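Local structure of inosine-uridine preferring nucleoside hydrolase family protein (Bacillus anthracis, 2C40) at residues A170-N173 / S174-D177; G220-F223 / L224-Y228; F299-Y302 / I303-A307. The protein belongs to the inosine-uridine preferring nucleoside hydrolase family and carries a calcium ion and alpha-D-ribofuranose in its pocket. All coordinates share one frame; numbering follows the deposited sequence.

Contact 1 (A170-N173 / S174-D177); sequences AEWN and SFWD. With RIB (alpha-D-ribofuranose), chain D.
Glu-171 and Ser-174 meet at the start of helix 172-176, where the glutamate occupies the N-cap position and its carboxylate caps the first turn. OE2 accepts from Ser-174 N at 3.0 Å, the donor arriving on the syn side, 31° out of the carboxylate plane. The other oxygen, OE1, takes Asn-173 N at 2.7 Å from above that plane. In one of two modelled conformers, the Ser-174 hydroxyl OG also donates to OE2, at 2.9 Å and nearly along the C-O direction. OE1 accepts in addition from O5 of alpha-D-ribofuranose at 2.8 Å, which makes the helix cap part of the alpha-D-ribofuranose pocket. With CG anti to the backbone N (chi1 169°) and the chain bent at chi2, the carboxylate folds back toward the amides it caps. Gly-153 N gives OE2 a further donor. Further along the sugar, Asn-173 ND2 donates to Met-151 O and to Thr-125 O, which probably hold the amide's orientation, and it reaches ribofuranose O3 at 3.2 Å through a bent bond. One layer out, Trp-172 sets CB against the sugar, and its indole receives Phe-175 edge-on in a T-shaped pair with planes at 81°. Phe-73 stacks on the indole and Trp-77 meets it edge-to-face, extending the aromatic cluster. Past the turn, a water donates to both Asn-173 O and Asp-177 O. In the T-shaped pair, Phe-175 CD2 stands 3.6 Å from Trp-172 CZ3, over the rim of the six-membered ring.

Contact 2 (G220-F223 / L224-Y228); sequences GIDF and LGQCY
Phe-223 and Cys-227, one turn apart on helix 219-229, form a sulfur-aromatic contact of the i to i+4 kind. The sulfur SG sits over one face of the ring, 3.8 Å from the centroid and displaced toward the rim, with the line to it 21° off the ring normal. Phe-223 CG lies anti to the backbone N (chi1 177°), a setting that swings the ring along the helix toward the next turn. The rings of Phe-19 and Phe-55 also meet Phe-223, the first edge-to-face, so the pair belongs to a larger aromatic group.

A polar pair occupies another flank. Gln-226 NE2 donates to Asp-222 OD1 at 3.1 Å, with the oxygen close to the amide plane but the donor well above the carboxylate plane, 66° out of it. The two flat groups are inclined to one another. This flank lies at the subunit interface, where Gln-226 packs on Gln-226 of the second subunit and Asp-222 on Pro-88 of that subunit.

Main-chain bonds of the alpha-helix link the same residues: Gln-226 N to Asp-222 O at 3.0 Å, and Cys-227 N to Phe-223 O, also at 3.0 Å. Ile-221 and Leu-224, whose side chains both reach helix 296-308, approach each other through their terminal methyls, CD1 to CD1, at 4.3 Å.

Contact 3 (F299-Y302 / I303-A307); sequences FFDY and ITRLA
Ile-303 sets its CD1 methyl over one face of the Phe-299 ring, a CH-pi contact 4.0 Å from the centroid and shifted toward the rim. The same methyl lies 4.0 Å from Phe-300 CD2, so a single carbon joins two neighbouring rings. Its place follows from chi1 of 66°, which puts CG1 between the backbone N and the carbonyl carbon and directs the longer branch back along the helix toward both phenylalanines. The rings themselves are in contact, Phe-299 CD1 lying over the centre of one face of Phe-300. A second CH-pi contact repeats the pattern three residues on: Leu-306 CD1 rests over one face of the Tyr-302 ring and lies 3.8 Å from Tyr-302 CZ. Between the two pairs, Ile-303 CG2 touches Tyr-302 CD1, joining them into one apolar strip.

These residues lie on helix 296-308, the last helix of the modelled chain, and both CH-pi pairs follow its i to i+4 spacing. Phe-299 and Tyr-302 pack against helix 246-255, Phe-300 reaches Ile-208 of helix 206-214, and Thr-304 and Ala-307 meet helix 219-229. Backbone bonds run alongside the strip, among them Leu-306 N to Tyr-302 O at 3.0 Å and Ile-303 N to Phe-299 O at 3.2 Å.

At the exposed border the chemistry changes to charge. Asp-301 and Arg-305 form a salt bridge, again one turn apart, through the arginine's NE and not its terminal nitrogens. The arginine chain is extended from CG to NE, and NE donates to Asp-301 OD2 at 2.9 Å on the syn side, 25° out of the carboxylate plane. The N-H...O angle of 140° shows a bent bond, with OD2 close to the guanidinium plane.

Overall arrangement
Each contact lies within its own helix, contact 1 at the N-terminus of its helix, and the chemistry follows the surroundings. Contact 1 is buried beside the sugar, and its polar groups serve both helix capping and ligand binding. Its centre lies about 28 Å from the centres of contacts 2 and 3, on the opposite side of the chain's centre from contact 3. Contacts 2 and 3 are neighbours, with centres about 12 Å apart: CD1 of Ile-221 and CD1 of Leu-224 each lie 3.5 Å from CB of Ala-307, packing helix 219-229 on helix 296-308. Contact 2 is buried and partly faces the second subunit, whereas contact 3 grades from an apolar interior to an ion pair at the exposed border.

Contact 1 (A170-N173 / S174-D177)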
loop_
_atom_site.group_PDB
_atom_site.type_symbol
_atom_site.label_atom_id
_atom_site.label_comp_id
_atom_site.label_asym_id
_atom_site.label_seq_id
_atom_site.Cartn_x
_atom_site.Cartn_y
_atom_site.Cartn_z
ATOM N N ALA A 170 7.083 -8.472 -25.202
ATOM C CA ALA A 170 7.905 -7.343 -24.756
ATOM C C ALA A 170 7.912 -7.208 -23.229
ATOM O O ALA A 170 7.025 -7.731 -22.511
ATOM C CB ALA A 170 7.409 -6.036 -25.346
ATOM N N GLU A 171 8.900 -6.465 -22.770
ATOM C CA GLU A 171 9.032 -6.065 -21.386
ATOM C C GLU A 171 8.531 -4.612 -21.297
ATOM O O GLU A 171 8.578 -3.873 -22.285
ATOM C CB GLU A 171 10.487 -6.247 -20.991
ATOM C CG GLU A 171 10.896 -5.665 -19.706
ATOM C CD GLU A 171 11.108 -4.174 -19.769
ATOM O OE1 GLU A 171 10.833 -3.603 -18.710
ATOM O OE2 GLU A 171 11.504 -3.587 -20.850
ATOM N N TRP A 172 8.004 -4.219 -20.125
ATOM C CA TRP A 172 7.312 -2.935 -19.942
ATOM C C TRP A 172 8.093 -1.649 -20.204
ATOM O O TRP A 172 7.548 -0.699 -20.788
ATOM C CB TRP A 172 6.639 -2.864 -18.525
ATOM C CG TRP A 172 5.166 -3.149 -18.588
ATOM C CD1 TRP A 172 4.519 -4.270 -18.156
ATOM C CD2 TRP A 172 4.180 -2.327 -19.202
ATOM N NE1 TRP A 172 3.180 -4.173 -18.419
ATOM C CE2 TRP A 172 2.948 -2.989 -19.074
ATOM C CE3 TRP A 172 4.212 -1.061 -19.811
ATOM C CZ2 TRP A 172 1.764 -2.451 -19.574
ATOM C CZ3 TRP A 172 3.051 -0.522 -20.287
ATOM C CH2 TRP A 172 1.836 -1.214 -20.170
ATOM N N ASN A 173 9.316 -1.529 -19.687
ATOM C CA ASN A 173 10.097 -0.309 -19.946
ATOM C C ASN A 173 10.335 -0.071 -21.449
ATOM O O ASN A 173 10.322 1.079 -21.900
ATOM C CB ASN A 173 11.411 -0.280 -19.144
ATOM C CG ASN A 173 11.181 -0.060 -17.632
ATOM O OD1 ASN A 173 10.121 0.418 -17.215
ATOM N ND2 ASN A 173 12.199 -0.355 -16.823
ATOM N N SER A 174 10.549 -1.148 -22.211
ATOM C CA SER A 174 10.647 -1.063 -23.667
ATOM C C SER A 174 9.295 -0.762 -24.299
ATOM O O SER A 174 9.180 0.134 -25.123
ATOM C CB SER A 174 11.174 -2.358 -24.288
ATOM O OG SER A 174 12.272 -2.861 -23.560
ATOM N N PHE A 175 8.286 -1.531 -23.925
ATOM C CA PHE A 175 6.932 -1.333 -24.454
ATOM C C PHE A 175 6.390 0.110 -24.283
ATOM O O PHE A 175 5.751 0.612 -25.163
ATOM C CB PHE A 175 6.000 -2.346 -23.803
ATOM C CG PHE A 175 4.581 -2.350 -24.349
ATOM C CD1 PHE A 175 4.339 -2.724 -25.659
ATOM C CD2 PHE A 175 3.502 -2.028 -23.527
ATOM C CE1 PHE A 175 3.072 -2.746 -26.172
ATOM C CE2 PHE A 175 2.191 -2.034 -24.017
ATOM C CZ PHE A 175 1.956 -2.413 -25.329
ATOM N N TRP A 176 6.695 0.767 -23.169
ATOM C CA TRP A 176 6.178 2.120 -22.900
ATOM C C TRP A 176 6.515 3.078 -23.998
ATOM O O TRP A 176 5.704 3.952 -24.313
ATOM C CB TRP A 176 6.701 2.676 -21.592
ATOM C CG TRP A 176 5.953 3.899 -20.990
ATOM C CD1 TRP A 176 4.855 3.862 -20.226
ATOM C CD2 TRP A 176 6.361 5.287 -21.028
ATOM N NE1 TRP A 176 4.487 5.106 -19.841
ATOM C CE2 TRP A 176 5.410 6.006 -20.293
ATOM C CE3 TRP A 176 7.448 5.979 -21.605
ATOM C CZ2 TRP A 176 5.494 7.383 -20.083
ATOM C CZ3 TRP A 176 7.511 7.364 -21.430
ATOM C CH2 TRP A 176 6.523 8.044 -20.660
ATOM N N ASP A 177 7.714 2.919 -24.581
ATOM C CA ASP A 177 8.155 3.730 -25.710
ATOM C C ASP A 177 9.237 2.973 -26.523
ATOM O O ASP A 177 10.462 3.135 -26.280
ATOM C CB ASP A 177 8.695 5.053 -25.190
ATOM C CG ASP A 177 8.961 6.032 -26.301
ATOM O OD1 ASP A 177 8.839 5.583 -27.445
ATOM O OD2 ASP A 177 9.230 7.230 -26.043
HETATM O O5 RIB D . 9.141 -4.180 -16.564
HETATM C C5 RIB D . 9.696 -4.023 -15.227
HETATM C C4 RIB D . 9.532 -2.557 -14.819
HETATM O O4 RIB D . 8.114 -2.319 -14.693
HETATM C C3 RIB D . 10.217 -2.069 -13.526
HETATM O O3 RIB D . 11.315 -1.172 -13.893
HETATM C C2 RIB D . 9.060 -1.464 -12.613
HETATM O O2 RIB D . 9.145 -0.133 -11.920
HETATM C C1 RIB D . 7.811 -1.507 -13.530
HETATM O O HOH W 1 11.543 3.057 -23.505
#

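Contact 2 (G220-F223 / L224-Y228)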
loop_
_atom_site.group_PDB
_atom_site.type_symbol
_atom_site.label_atom_id
_atom_site.label_comp_id
_atom_site.label_asym_id
_atom_site.label_seq_id
_atom_site.Cartn_x
_atom_site.Cartn_y
_atom_site.Cartn_z
ATOM N N GLY A 220 16.866 2.338 8.001
ATOM C CA GLY A 220 16.886 2.069 6.574
ATOM C C GLY A 220 16.319 0.699 6.203
ATOM O O GLY A 220 15.707 0.541 5.139
ATOM N N ILE A 221 16.514 -0.291 7.076
ATOM C CA ILE A 221 15.902 -1.607 6.910
ATOM C C ILE A 221 14.359 -1.475 7.109
ATOM O O ILE A 221 13.590 -1.974 6.294
ATOM C CB ILE A 221 16.519 -2.664 7.892
ATOM C CG1 ILE A 221 18.010 -2.906 7.619
ATOM C CG2 ILE A 221 15.777 -3.976 7.854
ATOM C CD1 ILE A 221 18.329 -3.608 6.318
ATOM N N ASP A 222 13.938 -0.784 8.170
ATOM C CA ASP A 222 12.525 -0.508 8.437
ATOM C C ASP A 222 11.936 0.218 7.212
ATOM O O ASP A 222 10.871 -0.157 6.725
ATOM C CB ASP A 222 12.417 0.335 9.693
ATOM C CG ASP A 222 10.988 0.567 10.165
ATOM O OD1 ASP A 222 10.055 -0.221 9.845
ATOM O OD2 ASP A 222 10.818 1.553 10.913
ATOM N N PHE A 223 12.670 1.190 6.667
ATOM C CA PHE A 223 12.211 1.901 5.453
ATOM C C PHE A 223 12.055 0.980 4.229
ATOM O O PHE A 223 11.017 1.035 3.541
ATOM C CB PHE A 223 13.139 3.051 5.084
ATOM C CG PHE A 223 12.741 3.777 3.803
ATOM C CD1 PHE A 223 13.506 3.672 2.653
ATOM C CD2 PHE A 223 11.594 4.573 3.757
ATOM C CE1 PHE A 223 13.153 4.339 1.488
ATOM C CE2 PHE A 223 11.228 5.245 2.578
ATOM C CZ PHE A 223 12.001 5.125 1.463
ATOM N N LEU A 224 13.075 0.143 3.966
ATOM C CA LEU A 224 12.986 -0.895 2.935
ATOM C C LEU A 224 11.761 -1.768 3.120
ATOM O O LEU A 224 11.054 -2.025 2.165
ATOM C CB LEU A 224 14.194 -1.851 2.963
ATOM C CG LEU A 224 15.413 -1.627 2.134
ATOM C CD1 LEU A 224 16.489 -2.676 2.573
ATOM C CD2 LEU A 224 15.055 -1.759 0.621
ATOM N N GLY A 225 11.547 -2.270 4.331
ATOM C CA GLY A 225 10.364 -3.071 4.608
ATOM C C GLY A 225 9.013 -2.387 4.381
ATOM O O GLY A 225 8.086 -3.009 3.896
ATOM N N GLN A 226 8.888 -1.125 4.753
ATOM C CA GLN A 226 7.666 -0.347 4.489
ATOM C C GLN A 226 7.432 -0.246 2.992
ATOM O O GLN A 226 6.333 -0.526 2.503
ATOM C CB GLN A 226 7.772 1.031 5.116
ATOM C CG GLN A 226 7.621 0.914 6.632
ATOM C CD GLN A 226 7.898 2.195 7.367
ATOM O OE1 GLN A 226 7.290 3.206 7.098
ATOM N NE2 GLN A 226 8.784 2.133 8.345
ATOM N N CYS A 227 8.481 0.100 2.256
ATOM C CA CYS A 227 8.394 0.143 0.821
ATOM C C CYS A 227 7.854 -1.187 0.224
ATOM O O CYS A 227 6.914 -1.155 -0.556
ATOM C CB CYS A 227 9.719 0.532 0.242
ATOM S SG CYS A 227 10.046 2.309 0.474
ATOM N N TYR A 228 8.371 -2.343 0.661
ATOM C CA TYR A 228 7.952 -3.624 0.078
ATOM C C TYR A 228 6.621 -4.203 0.579
ATOM O O TYR A 228 6.088 -5.112 -0.029
ATOM C CB TYR A 228 9.109 -4.621 0.167
ATOM C CG TYR A 228 10.155 -4.281 -0.883
ATOM C CD1 TYR A 228 11.444 -3.882 -0.530
ATOM C CD2 TYR A 228 9.804 -4.280 -2.245
ATOM C CE1 TYR A 228 12.360 -3.560 -1.492
ATOM C CE2 TYR A 228 10.672 -3.932 -3.191
ATOM C CZ TYR A 228 11.971 -3.555 -2.831
ATOM O OH TYR A 228 12.863 -3.228 -3.828
#

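Contact 3 (F299-Y302 / I303-A307)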
loop_
_atom_site.group_PDB
_atom_site.type_symbol
_atom_site.label_atom_id
_atom_site.label_comp_id
_atom_site.label_asym_id
_atom_site.label_seq_id
_atom_site.Cartn_x
_atom_site.Cartn_y
_atom_site.Cartn_z
ATOM N N PHE A 299 24.185 -10.325 -3.401
ATOM C CA PHE A 299 23.206 -9.275 -3.779
ATOM C C PHE A 299 22.411 -8.843 -2.557
ATOM O O PHE A 299 22.381 -7.671 -2.188
ATOM C CB PHE A 299 22.276 -9.773 -4.894
ATOM C CG PHE A 299 21.186 -8.823 -5.221
ATOM C CD1 PHE A 299 19.844 -9.171 -5.006
ATOM C CD2 PHE A 299 21.495 -7.553 -5.690
ATOM C CE1 PHE A 299 18.839 -8.294 -5.320
ATOM C CE2 PHE A 299 20.484 -6.636 -5.980
ATOM C CZ PHE A 299 19.164 -6.989 -5.790
ATOM N N PHE A 300 21.780 -9.789 -1.905
ATOM C CA PHE A 300 20.973 -9.467 -0.736
ATOM C C PHE A 300 21.790 -8.982 0.443
ATOM O O PHE A 300 21.326 -8.121 1.158
ATOM C CB PHE A 300 20.073 -10.653 -0.348
ATOM C CG PHE A 300 18.957 -10.856 -1.301
ATOM C CD1 PHE A 300 18.929 -11.953 -2.165
ATOM C CD2 PHE A 300 17.967 -9.909 -1.394
ATOM C CE1 PHE A 300 17.879 -12.117 -3.075
ATOM C CE2 PHE A 300 16.924 -10.055 -2.291
ATOM C CZ PHE A 300 16.872 -11.153 -3.141
ATOM N N ASP A 301 23.002 -9.501 0.642
ATOM C CA ASP A 301 23.879 -8.958 1.696
ATOM C C ASP A 301 24.274 -7.495 1.395
ATOM O O ASP A 301 24.364 -6.651 2.267
ATOM C CB ASP A 301 25.134 -9.805 1.839
ATOM C CG ASP A 301 26.028 -9.312 2.933
ATOM O OD1 ASP A 301 25.653 -9.445 4.118
ATOM O OD2 ASP A 301 27.126 -8.800 2.615
ATOM N N TYR A 302 24.497 -7.211 0.135
ATOM C CA TYR A 302 24.932 -5.885 -0.282
ATOM C C TYR A 302 23.860 -4.822 0.031
ATOM O O TYR A 302 24.134 -3.793 0.645
ATOM C CB TYR A 302 25.243 -5.940 -1.771
ATOM C CG TYR A 302 25.650 -4.654 -2.409
ATOM C CD1 TYR A 302 25.047 -4.233 -3.584
ATOM C CD2 TYR A 302 26.643 -3.861 -1.847
ATOM C CE1 TYR A 302 25.449 -3.067 -4.203
ATOM C CE2 TYR A 302 27.048 -2.692 -2.448
ATOM C CZ TYR A 302 26.438 -2.293 -3.624
ATOM O OH TYR A 302 26.819 -1.111 -4.225
ATOM N N ILE A 303 22.639 -5.084 -0.386
ATOM C CA ILE A 303 21.571 -4.109 -0.189
ATOM C C ILE A 303 21.143 -3.989 1.273
ATOM O O ILE A 303 20.863 -2.883 1.725
ATOM C CB ILE A 303 20.444 -4.313 -1.202
ATOM C CG1 ILE A 303 19.745 -5.637 -0.967
ATOM C CG2 ILE A 303 21.030 -4.228 -2.675
ATOM C CD1 ILE A 303 18.850 -6.104 -2.156
ATOM N N THR A 304 21.199 -5.074 2.035
ATOM C CA THR A 304 21.024 -4.953 3.489
ATOM C C THR A 304 22.203 -4.213 4.157
ATOM O O THR A 304 21.963 -3.412 5.042
ATOM C CB THR A 304 20.485 -6.253 4.231
ATOM O OG1 THR A 304 21.297 -6.629 5.371
ATOM C CG2 THR A 304 20.313 -7.412 3.317
ATOM N N ARG A 305 23.442 -4.380 3.689
ATOM C CA ARG A 305 24.575 -3.558 4.228
ATOM C C ARG A 305 24.338 -2.061 3.996
ATOM O O ARG A 305 24.489 -1.260 4.917
ATOM C CB ARG A 305 25.936 -3.960 3.636
ATOM C CG ARG A 305 26.540 -5.101 4.399
ATOM C CD ARG A 305 27.768 -5.754 3.738
ATOM N NE ARG A 305 28.127 -6.910 4.579
ATOM C CZ ARG A 305 28.841 -6.832 5.696
ATOM N NH1 ARG A 305 29.319 -5.665 6.115
ATOM N NH2 ARG A 305 29.079 -7.923 6.399
ATOM N N LEU A 306 23.964 -1.722 2.762
ATOM C CA LEU A 306 23.664 -0.345 2.343
ATOM C C LEU A 306 22.530 0.319 3.126
ATOM O O LEU A 306 22.648 1.472 3.516
ATOM C CB LEU A 306 23.270 -0.298 0.858
ATOM C CG LEU A 306 24.319 -0.698 -0.185
ATOM C CD1 LEU A 306 23.654 -0.687 -1.556
ATOM C CD2 LEU A 306 25.585 0.189 -0.155
ATOM N N ALA A 307 21.447 -0.424 3.363
ATOM C CA ALA A 307 20.343 0.017 4.190
ATOM C C ALA A 307 20.755 0.299 5.646
ATOM O O ALA A 307 20.261 1.229 6.277
ATOM C CB ALA A 307 19.201 -1.026 4.142
#